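Local coordinates for ECXA (PDB 4L63), which is a zinc-binding protein of the metzincin type, probably acting as a metallopeptidase, at residues 65-70 and 160-165; 69-74 and 166-171; 150-155 and 206-211. All blocks are in the same frame, centred on the assembly; numbering follows the deposited sequence.

Interaction 1: 65-70 and 160-165. With ZN (zinc ion), chain G.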
loop_
_atom_site.group_PDB
_atom_site.type_symbol
_atom_site.label_atom_id
_atom_site.label_comp_id
_atom_site.label_asym_id
_atom_site.label_seq_id
_atom_site.Cartn_x
_atom_site.Cartn_y
_atom_site.Cartn_z
ATOM N N ARG A 65 16.233 -31.130 -0.112
ATOM C CA ARG A 65 17.378 -30.230 0.030
ATOM C C ARG A 65 17.151 -28.919 -0.709
ATOM O O ARG A 65 17.192 -27.841 -0.120
ATOM C CB ARG A 65 18.659 -30.900 -0.497
ATOM C CG ARG A 65 19.954 -30.306 0.033
ATOM C CD ARG A 65 20.897 -31.376 0.535
ATOM N NE ARG A 65 21.668 -32.011 -0.533
ATOM C CZ ARG A 65 21.541 -33.284 -0.900
ATOM N NH1 ARG A 65 20.658 -34.060 -0.293
ATOM N NH2 ARG A 65 22.295 -33.784 -1.873
ATOM N N GLU A 66 16.906 -29.032 -2.009
ATOM C CA GLU A 66 16.816 -27.874 -2.889
ATOM C C GLU A 66 15.578 -27.036 -2.587
ATOM O O GLU A 66 15.632 -25.807 -2.604
ATOM C CB GLU A 66 16.811 -28.327 -4.355
ATOM C CG GLU A 66 17.118 -27.237 -5.369
ATOM C CD GLU A 66 15.924 -26.349 -5.670
ATOM O OE1 GLU A 66 14.774 -26.814 -5.495
ATOM O OE2 GLU A 66 16.134 -25.190 -6.089
ATOM N N ALA A 67 14.470 -27.714 -2.302
ATOM C CA ALA A 67 13.196 -27.054 -2.050
ATOM C C ALA A 67 13.254 -26.198 -0.798
ATOM O O ALA A 67 12.650 -25.129 -0.744
ATOM C CB ALA A 67 12.080 -28.076 -1.929
ATOM N N PHE A 68 13.934 -26.709 0.203
ATOM C CA PHE A 68 14.124 -26.033 1.475
ATOM C C PHE A 68 14.940 -24.768 1.327
ATOM O O PHE A 68 14.752 -23.799 2.017
ATOM C CB PHE A 68 14.781 -26.960 2.468
ATOM C CG PHE A 68 13.848 -27.494 3.497
ATOM C CD1 PHE A 68 13.792 -28.843 3.757
ATOM C CD2 PHE A 68 13.028 -26.651 4.200
ATOM C CE1 PHE A 68 12.930 -29.345 4.699
ATOM C CE2 PHE A 68 12.166 -27.135 5.141
ATOM C CZ PHE A 68 12.116 -28.487 5.397
ATOM N N ASN A 69 15.898 -24.832 0.441
ATOM C CA ASN A 69 16.759 -23.701 0.128
ATOM C C ASN A 69 15.994 -22.618 -0.617
ATOM O O ASN A 69 16.344 -21.441 -0.548
ATOM C CB ASN A 69 17.949 -24.140 -0.707
ATOM C CG ASN A 69 18.986 -23.051 -0.844
ATOM O OD1 ASN A 69 19.743 -22.776 0.088
ATOM N ND2 ASN A 69 19.002 -22.395 -1.999
ATOM N N GLU A 70 14.966 -23.036 -1.353
ATOM C CA GLU A 70 14.057 -22.116 -2.030
ATOM C C GLU A 70 13.371 -21.208 -1.027
ATOM O O GLU A 70 13.042 -20.059 -1.328
ATOM C CB GLU A 70 12.995 -22.884 -2.814
ATOM C CG GLU A 70 13.499 -23.687 -3.986
ATOM C CD GLU A 70 13.469 -22.892 -5.267
ATOM O OE1 GLU A 70 12.388 -22.822 -5.890
ATOM O OE2 GLU A 70 14.523 -22.349 -5.657
ATOM N N HIS A 160 5.799 -26.789 -2.749
ATOM C CA HIS A 160 4.443 -26.512 -2.278
ATOM C C HIS A 160 4.193 -27.169 -0.914
ATOM O O HIS A 160 3.685 -26.529 0.004
ATOM C CB HIS A 160 3.423 -26.993 -3.316
ATOM C CG HIS A 160 1.993 -26.856 -2.890
ATOM N ND1 HIS A 160 1.245 -25.723 -3.132
ATOM C CD2 HIS A 160 1.172 -27.721 -2.248
ATOM C CE1 HIS A 160 0.023 -25.898 -2.653
ATOM N NE2 HIS A 160 -0.045 -27.102 -2.112
ATOM N N GLU A 161 4.575 -28.434 -0.775
ATOM C CA GLU A 161 4.381 -29.140 0.490
ATOM C C GLU A 161 5.247 -28.548 1.616
ATOM O O GLU A 161 4.816 -28.514 2.772
ATOM C CB GLU A 161 4.661 -30.638 0.319
ATOM C CG GLU A 161 3.675 -31.366 -0.606
ATOM C CD GLU A 161 2.210 -31.045 -0.317
ATOM O OE1 GLU A 161 1.798 -31.106 0.859
ATOM O OE2 GLU A 161 1.465 -30.742 -1.275
ATOM N N ILE A 162 6.451 -28.081 1.279
ATOM C CA ILE A 162 7.294 -27.341 2.229
ATOM C C ILE A 162 6.558 -26.114 2.786
ATOM O O ILE A 162 6.662 -25.789 3.970
ATOM C CB ILE A 162 8.614 -26.836 1.585
ATOM C CG1 ILE A 162 9.394 -27.964 0.907
ATOM C CG2 ILE A 162 9.488 -26.159 2.630
ATOM C CD1 ILE A 162 9.982 -28.963 1.839
ATOM N N GLY A 163 5.831 -25.424 1.916
ATOM C CA GLY A 163 5.012 -24.300 2.343
ATOM C C GLY A 163 4.086 -24.702 3.481
ATOM O O GLY A 163 3.948 -23.973 4.467
ATOM N N HIS A 164 3.475 -25.882 3.349
ATOM C CA HIS A 164 2.573 -26.418 4.361
ATOM C C HIS A 164 3.323 -26.763 5.651
ATOM O O HIS A 164 2.833 -26.504 6.753
ATOM C CB HIS A 164 1.853 -27.657 3.826
ATOM C CG HIS A 164 0.787 -27.351 2.820
ATOM N ND1 HIS A 164 -0.085 -26.293 2.964
ATOM C CD2 HIS A 164 0.447 -27.962 1.661
ATOM C CE1 HIS A 164 -0.915 -26.266 1.936
ATOM N NE2 HIS A 164 -0.612 -27.266 1.129
ATOM N N ILE A 165 4.506 -27.360 5.506
ATOM C CA ILE A 165 5.366 -27.644 6.658
ATOM C C ILE A 165 5.612 -26.358 7.442
ATOM O O ILE A 165 5.595 -26.352 8.674
ATOM C CB ILE A 165 6.721 -28.252 6.237
ATOM C CG1 ILE A 165 6.528 -29.650 5.653
ATOM C CG2 ILE A 165 7.672 -28.338 7.431
ATOM C CD1 ILE A 165 5.982 -30.640 6.646
HETATM ZN ZN ZN G . -1.514 -27.852 -0.784
HETATM O O HOH W 1 -1.123 -30.310 -0.882
#
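While Ile-162 packs against Ala-67 and Phe-68 on one side of helix 146-165, Glu-161 OE2 and the zinc ion hold one water between them, which donates to OE2 at 2.7 Å. The same water O is bound to the zinc ion at 2.5 Å. His-160 NE2 and His-164 NE2 coordinate the metal at 2.1 and 2.2 Å, and His-170 supplies the third nitrogen. The spacing is that of the HExxH motif, and the water held between zinc and Glu-161 is consistent with the hydrolytic centre of zinc metallopeptidases. Second-shell bonds would help to fix the imidazole rotations: His-160 ND1 bonds to Ile-198 O and His-164 ND1 to Leu-168 O.

The contact with 65-70 is wholly apolar and rests on the branches of Ile-162. Its CD1 sits over the Phe-68 ring, 4.1 Å from the centroid. The methyl lies only 9° off the ring normal, so this is a CH-pi contact over the face. The other branch, CG2, lies anti to the backbone N (chi1 of CG1 -53°) and meets Phe-68 CE2 at 3.8 Å. Nearer the root of the CD1 branch, Ile-162 CG1 touches Ala-67 CB at 3.9 Å. The CA atoms of Phe-68 and Ile-162, the nearest pair, are 7.0 Å apart.

Around this contact, Phe-93 of strand 91-96 also packs on Ile-162, and Tyr-35 of strand 33-36 meets the Phe-68 ring. Thr-116 of strand 115-119 touches Glu-161 and Ile-165, setting the zinc-bearing helix against the sheet while helix 60-70 flanks it.

Interaction 2: 69-74 and 166-171. With ZN (zinc ion), chain G.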
loop_
_atom_site.group_PDB
_atom_site.type_symbol
_atom_site.label_atom_id
_atom_site.label_comp_id
_atom_site.label_asym_id
_atom_site.label_seq_id
_atom_site.Cartn_x
_atom_site.Cartn_y
_atom_site.Cartn_z
ATOM N N ASN A 69 15.898 -24.832 0.441
ATOM C CA ASN A 69 16.759 -23.701 0.128
ATOM C C ASN A 69 15.994 -22.618 -0.617
ATOM O O ASN A 69 16.344 -21.441 -0.548
ATOM C CB ASN A 69 17.949 -24.140 -0.707
ATOM C CG ASN A 69 18.986 -23.051 -0.844
ATOM O OD1 ASN A 69 19.743 -22.776 0.088
ATOM N ND2 ASN A 69 19.002 -22.395 -1.999
ATOM N N GLU A 70 14.966 -23.036 -1.353
ATOM C CA GLU A 70 14.057 -22.116 -2.030
ATOM C C GLU A 70 13.371 -21.208 -1.027
ATOM O O GLU A 70 13.042 -20.059 -1.328
ATOM C CB GLU A 70 12.995 -22.884 -2.814
ATOM C CG GLU A 70 13.499 -23.687 -3.986
ATOM C CD GLU A 70 13.469 -22.892 -5.267
ATOM O OE1 GLU A 70 12.388 -22.822 -5.890
ATOM O OE2 GLU A 70 14.523 -22.349 -5.657
ATOM N N TRP A 71 13.129 -21.749 0.164
ATOM C CA TRP A 71 12.381 -21.047 1.198
ATOM C C TRP A 71 13.311 -20.335 2.178
ATOM O O TRP A 71 12.857 -19.589 3.050
ATOM C CB TRP A 71 11.466 -22.021 1.947
ATOM C CG TRP A 71 10.289 -22.501 1.156
ATOM C CD1 TRP A 71 10.210 -23.640 0.404
ATOM C CD2 TRP A 71 9.018 -21.854 1.042
ATOM N NE1 TRP A 71 8.964 -23.741 -0.170
ATOM C CE2 TRP A 71 8.212 -22.652 0.205
ATOM C CE3 TRP A 71 8.479 -20.672 1.564
ATOM C CZ2 TRP A 71 6.902 -22.316 -0.119
ATOM C CZ3 TRP A 71 7.167 -20.333 1.236
ATOM C CH2 TRP A 71 6.400 -21.151 0.403
ATOM N N ALA A 72 14.612 -20.558 2.012
ATOM C CA ALA A 72 15.640 -19.966 2.874
ATOM C C ALA A 72 15.588 -18.430 3.020
ATOM O O ALA A 72 15.933 -17.916 4.086
ATOM C CB ALA A 72 17.024 -20.388 2.382
ATOM N N PRO A 73 15.179 -17.689 1.963
ATOM C CA PRO A 73 15.016 -16.237 2.150
ATOM C C PRO A 73 14.064 -15.823 3.283
ATOM O O PRO A 73 14.101 -14.664 3.708
ATOM C CB PRO A 73 14.458 -15.779 0.800
ATOM C CG PRO A 73 15.060 -16.722 -0.171
ATOM C CD PRO A 73 15.131 -18.050 0.530
ATOM N N SER A 74 13.234 -16.746 3.763
ATOM C CA SER A 74 12.344 -16.460 4.883
ATOM C C SER A 74 13.093 -16.412 6.221
ATOM O O SER A 74 12.562 -15.910 7.210
ATOM C CB SER A 74 11.228 -17.500 4.959
ATOM O OG SER A 74 11.752 -18.739 5.384
ATOM N N LEU A 166 5.797 -25.265 6.703
ATOM C CA LEU A 166 6.146 -23.975 7.285
ATOM C C LEU A 166 4.938 -23.162 7.740
ATOM O O LEU A 166 5.076 -21.988 8.065
ATOM C CB LEU A 166 6.964 -23.154 6.280
ATOM C CG LEU A 166 8.307 -23.772 5.878
ATOM C CD1 LEU A 166 8.988 -22.962 4.788
ATOM C CD2 LEU A 166 9.213 -23.932 7.099
ATOM N N GLY A 167 3.755 -23.774 7.752
ATOM C CA GLY A 167 2.595 -23.136 8.353
ATOM C C GLY A 167 1.686 -22.390 7.391
ATOM O O GLY A 167 0.761 -21.683 7.821
ATOM N N LEU A 168 1.931 -22.533 6.093
ATOM C CA LEU A 168 1.058 -21.890 5.111
ATOM C C LEU A 168 -0.049 -22.831 4.648
ATOM O O LEU A 168 0.104 -24.058 4.658
ATOM C CB LEU A 168 1.861 -21.404 3.905
ATOM C CG LEU A 168 2.947 -20.380 4.238
ATOM C CD1 LEU A 168 3.595 -19.858 2.967
ATOM C CD2 LEU A 168 2.379 -19.236 5.071
ATOM N N LEU A 169 -1.171 -22.241 4.254
ATOM C CA LEU A 169 -2.277 -22.993 3.679
ATOM C C LEU A 169 -2.418 -22.557 2.224
ATOM O O LEU A 169 -1.462 -22.036 1.645
ATOM C CB LEU A 169 -3.559 -22.762 4.481
ATOM C CG LEU A 169 -3.451 -23.222 5.947
ATOM C CD1 LEU A 169 -4.597 -22.678 6.779
ATOM C CD2 LEU A 169 -3.400 -24.747 6.052
ATOM N N HIS A 170 -3.588 -22.763 1.626
ATOM C CA HIS A 170 -3.791 -22.341 0.238
ATOM C C HIS A 170 -4.317 -20.923 0.143
ATOM O O HIS A 170 -4.969 -20.441 1.065
ATOM C CB HIS A 170 -4.761 -23.276 -0.475
ATOM C CG HIS A 170 -4.261 -24.679 -0.589
ATOM N ND1 HIS A 170 -5.067 -25.773 -0.371
ATOM C CD2 HIS A 170 -3.036 -25.164 -0.897
ATOM C CE1 HIS A 170 -4.358 -26.877 -0.534
ATOM N NE2 HIS A 170 -3.125 -26.534 -0.858
ATOM N N ASN A 171 -4.067 -20.286 -0.999
ATOM C CA ASN A 171 -4.438 -18.879 -1.210
ATOM C C ASN A 171 -5.899 -18.575 -0.908
ATOM O O ASN A 171 -6.221 -17.481 -0.440
ATOM C CB ASN A 171 -4.103 -18.455 -2.648
ATOM C CG ASN A 171 -5.057 -19.043 -3.684
ATOM O OD1 ASN A 171 -5.191 -20.259 -3.801
ATOM N ND2 ASN A 171 -5.681 -18.170 -4.485
HETATM ZN ZN ZN G . -1.514 -27.852 -0.784
HETATM O O HOH W 1 -1.123 -30.310 -0.882
#
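Trp-71 and Leu-166 pass each other in opposite directions, with Leu-166 CD1 standing 3.6 Å above the indole plane and displaced toward its rim. That methyl touches Trp-71 CG at 3.9 Å and also borders CB, CD2 and CE3, so it meets the indole near its root. The far end of the ring system belongs to Leu-168, whose CD1 comes at a slant and lies 4.0 Å from both Trp-71 CZ3 and CH2. A first torsion of -72° sets Trp-71 CG beside its own backbone N and carries the indole past Leu-166 and across Leu-168, while NE1 donates to Lys-159 O.

The two leucines flank Gly-167, the C-prime residue of a Schellman motif that ends helix 146-165. Its phi of 96° turns the chain, and Gly-167 N and Leu-168 N bond back to His-164 O and Gly-163 O. This is the glycine of the metzincin signature HExxHxxGxxH, and the turn carries the chain to His-170, whose NE2 binds zinc at 2.1 Å.

On the other segment, Trp-71 O accepts from two donors. Ser-74 OG reaches it at 2.7 Å, nearly in line with the carbonyl (161°), and Ser-74 N at 3.0 Å, two bonds that close the short 3-10 turn 72-74. Val-234 of helix 228-239 packs on both Trp-71 and Leu-168, and Glu-173 OE2 accepts from His-170 ND1.

Interaction 3: 150-155 and 206-211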
loop_
_atom_site.group_PDB
_atom_site.type_symbol
_atom_site.label_atom_id
_atom_site.label_comp_id
_atom_site.label_asym_id
_atom_site.label_seq_id
_atom_site.Cartn_x
_atom_site.Cartn_y
_atom_site.Cartn_z
ATOM N N ILE A 150 8.255 -34.015 -15.575
ATOM C CA ILE A 150 7.960 -34.789 -14.372
ATOM C C ILE A 150 8.835 -34.319 -13.197
ATOM O O ILE A 150 8.384 -34.304 -12.048
ATOM C CB ILE A 150 8.146 -36.307 -14.620
ATOM C CG1 ILE A 150 7.091 -36.812 -15.610
ATOM C CG2 ILE A 150 8.021 -37.095 -13.327
ATOM C CD1 ILE A 150 7.327 -38.227 -16.092
ATOM N N LYS A 151 10.075 -33.919 -13.485
ATOM C CA LYS A 151 10.938 -33.325 -12.457
ATOM C C LYS A 151 10.423 -31.947 -12.042
ATOM O O LYS A 151 10.469 -31.587 -10.866
ATOM C CB LYS A 151 12.391 -33.212 -12.939
ATOM C CG LYS A 151 12.854 -34.335 -13.853
ATOM C CD LYS A 151 14.059 -33.922 -14.691
ATOM C CE LYS A 151 15.322 -34.660 -14.305
ATOM N NZ LYS A 151 16.280 -34.680 -15.446
ATOM N N LEU A 152 9.944 -31.181 -13.019
ATOM C CA LEU A 152 9.355 -29.872 -12.759
ATOM C C LEU A 152 8.189 -30.010 -11.790
ATOM O O LEU A 152 8.122 -29.310 -10.778
ATOM C CB LEU A 152 8.891 -29.219 -14.065
ATOM C CG LEU A 152 8.106 -27.907 -13.945
ATOM C CD1 LEU A 152 8.926 -26.860 -13.216
ATOM C CD2 LEU A 152 7.669 -27.398 -15.313
ATOM N N LYS A 153 7.286 -30.933 -12.109
ATOM C CA LYS A 153 6.112 -31.204 -11.289
ATOM C C LYS A 153 6.508 -31.676 -9.890
ATOM O O LYS A 153 5.838 -31.358 -8.907
ATOM C CB LYS A 153 5.222 -32.247 -11.968
ATOM C CG LYS A 153 3.746 -31.884 -12.011
ATOM C CD LYS A 153 3.469 -30.832 -13.075
ATOM C CE LYS A 153 1.984 -30.512 -13.169
ATOM N NZ LYS A 153 1.337 -30.413 -11.832
ATOM N N LEU A 154 7.603 -32.425 -9.803
ATOM C CA LEU A 154 8.050 -32.945 -8.517
ATOM C C LEU A 154 8.594 -31.842 -7.612
ATOM O O LEU A 154 8.257 -31.793 -6.430
ATOM C CB LEU A 154 9.111 -34.032 -8.707
ATOM C CG LEU A 154 9.154 -35.024 -7.546
ATOM C CD1 LEU A 154 8.092 -36.098 -7.722
ATOM C CD2 LEU A 154 10.540 -35.650 -7.398
ATOM N N ARG A 155 9.431 -30.963 -8.157
ATOM C CA ARG A 155 9.971 -29.851 -7.376
ATOM C C ARG A 155 8.858 -28.928 -6.899
ATOM O O ARG A 155 8.808 -28.569 -5.726
ATOM C CB ARG A 155 10.990 -29.047 -8.181
ATOM C CG ARG A 155 12.250 -29.811 -8.517
ATOM C CD ARG A 155 13.256 -28.928 -9.230
ATOM N NE ARG A 155 14.454 -29.679 -9.598
ATOM C CZ ARG A 155 15.473 -29.918 -8.778
ATOM N NH1 ARG A 155 16.518 -30.616 -9.206
ATOM N NH2 ARG A 155 15.449 -29.462 -7.532
ATOM N N ASP A 206 -3.804 -24.029 -11.947
ATOM C CA ASP A 206 -2.581 -24.709 -12.352
ATOM C C ASP A 206 -1.433 -23.719 -12.231
ATOM O O ASP A 206 -1.358 -22.745 -12.990
ATOM C CB ASP A 206 -2.667 -25.246 -13.778
ATOM C CG ASP A 206 -1.392 -25.958 -14.206
ATOM O OD1 ASP A 206 -1.091 -27.040 -13.656
ATOM O OD2 ASP A 206 -0.672 -25.414 -15.069
ATOM N N TYR A 207 -0.555 -23.968 -11.264
ATOM C CA TYR A 207 0.552 -23.067 -10.953
ATOM C C TYR A 207 1.412 -22.745 -12.174
ATOM O O TYR A 207 1.814 -21.598 -12.375
ATOM C CB TYR A 207 1.423 -23.675 -9.851
ATOM C CG TYR A 207 2.687 -22.893 -9.564
ATOM C CD1 TYR A 207 2.639 -21.672 -8.892
ATOM C CD2 TYR A 207 3.928 -23.369 -9.971
ATOM C CE1 TYR A 207 3.792 -20.954 -8.632
ATOM C CE2 TYR A 207 5.086 -22.661 -9.714
ATOM C CZ TYR A 207 5.014 -21.455 -9.044
ATOM O OH TYR A 207 6.166 -20.749 -8.787
ATOM N N ILE A 208 1.697 -23.758 -12.984
ATOM C CA ILE A 208 2.551 -23.563 -14.153
ATOM C C ILE A 208 1.905 -22.597 -15.132
ATOM O O ILE A 208 2.548 -21.670 -15.632
ATOM C CB ILE A 208 2.843 -24.882 -14.878
ATOM C CG1 ILE A 208 3.567 -25.850 -13.947
ATOM C CG2 ILE A 208 3.674 -24.623 -16.129
ATOM C CD1 ILE A 208 3.992 -27.138 -14.627
ATOM N N ASP A 209 0.624 -22.826 -15.400
ATOM C CA ASP A 209 -0.138 -21.976 -16.299
ATOM C C ASP A 209 -0.223 -20.540 -15.777
ATOM O O ASP A 209 -0.070 -19.590 -16.539
ATOM C CB ASP A 209 -1.540 -22.548 -16.504
ATOM C CG ASP A 209 -2.264 -21.910 -17.672
ATOM O OD1 ASP A 209 -1.645 -21.759 -18.750
ATOM O OD2 ASP A 209 -3.452 -21.559 -17.513
ATOM N N ARG A 210 -0.468 -20.380 -14.478
ATOM C CA ARG A 210 -0.530 -19.043 -13.901
ATOM C C ARG A 210 0.846 -18.379 -13.917
ATOM O O ARG A 210 0.956 -17.179 -14.172
ATOM C CB ARG A 210 -1.086 -19.078 -12.470
ATOM C CG ARG A 210 -2.489 -19.670 -12.359
ATOM C CD ARG A 210 -3.396 -19.142 -13.459
ATOM N NE ARG A 210 -3.533 -17.691 -13.406
ATOM C CZ ARG A 210 -3.936 -16.942 -14.427
ATOM N NH1 ARG A 210 -4.223 -17.505 -15.596
ATOM N NH2 ARG A 210 -4.033 -15.625 -14.285
ATOM N N LEU A 211 1.891 -19.160 -13.657
ATOM C CA LEU A 211 3.248 -18.622 -13.644
ATOM C C LEU A 211 3.658 -18.178 -15.045
ATOM O O LEU A 211 4.277 -17.126 -15.220
ATOM C CB LEU A 211 4.240 -19.656 -13.103
ATOM C CG LEU A 211 5.682 -19.162 -12.964
ATOM C CD1 LEU A 211 5.725 -17.909 -12.103
ATOM C CD2 LEU A 211 6.587 -20.244 -12.396
#
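Lys-153 runs its aliphatic chain past the tip of Ile-208, and the approach can be followed atom by atom. Its CB starts 5.9 Å from Ile-208 CD1, its bond to CB running across the line to the other helix rather than at it. At CG the gap to Ile-208 CD1 is still 5.4 Å. A bend at chi2 (76°) then turns the chain, and CD makes the van der Waals contact with Ile-208 CD1 at 4.0 Å. CE follows alongside the same methyl at 4.2 Å. A further bend at chi4 leads NZ on past the methyl toward Asp-206, where it stops 4.5 Å from OD1, beyond salt-bridge range. The ammonium and carboxylate can therefore be expected to attract each other only at a distance.

Ile-208 CD1 is shared. Leu-152 CD2 meets it tip to tip at 3.7 Å, so one methyl is touched by both a leucine branch and the lysine methylenes, from directions roughly at right angles. Two helices are joined here: 146-165, which carries the zinc-binding histidines further along, and 207-215, met at its first turn. The nearest CA atoms, of Lys-153 and Ile-208, are 8.9 Å apart, a separation that leaves the side-chain tips to do the bridging.

Asp-206 is the N-cap of helix 207-215. Its OD2 accepts from Asp-209 N at 2.9 Å with an N-H...O angle of 151°, the N-H arriving from above the carboxylate, 35° out of its plane. The helix start would probably favour the negative charge on this group, as would the nearby lysine. Elsewhere, Ile-208 packs on Leu-134 of helix 131-137 and on Tyr-149 and Ile-156 of helix 146-165, while Glu-221 borders Leu-152.

How the interactions relate
From the N terminus, helix 60-70 and the turn after it provide the first segments of interactions 1 and 2, which share Asn-69 and Glu-70. The chain then makes most of the mixed sheet before helix 146-165. Residues 150-155 open interaction 3 first; then 160-165 closes interaction 1 over 89 residues, and 166-171 closes interaction 2 over 91. Only at 206-211 does interaction 3 close, across 50 residues, so it crosses both. Interactions 1 and 2 adjoin, centres about 7 Å apart, and meet at the zinc. The centre of interaction 3, which adds helix 207-215, lies about 14 Å from that of interaction 1, with a long, weak ion pair, Glu-66 to Arg-155, between them.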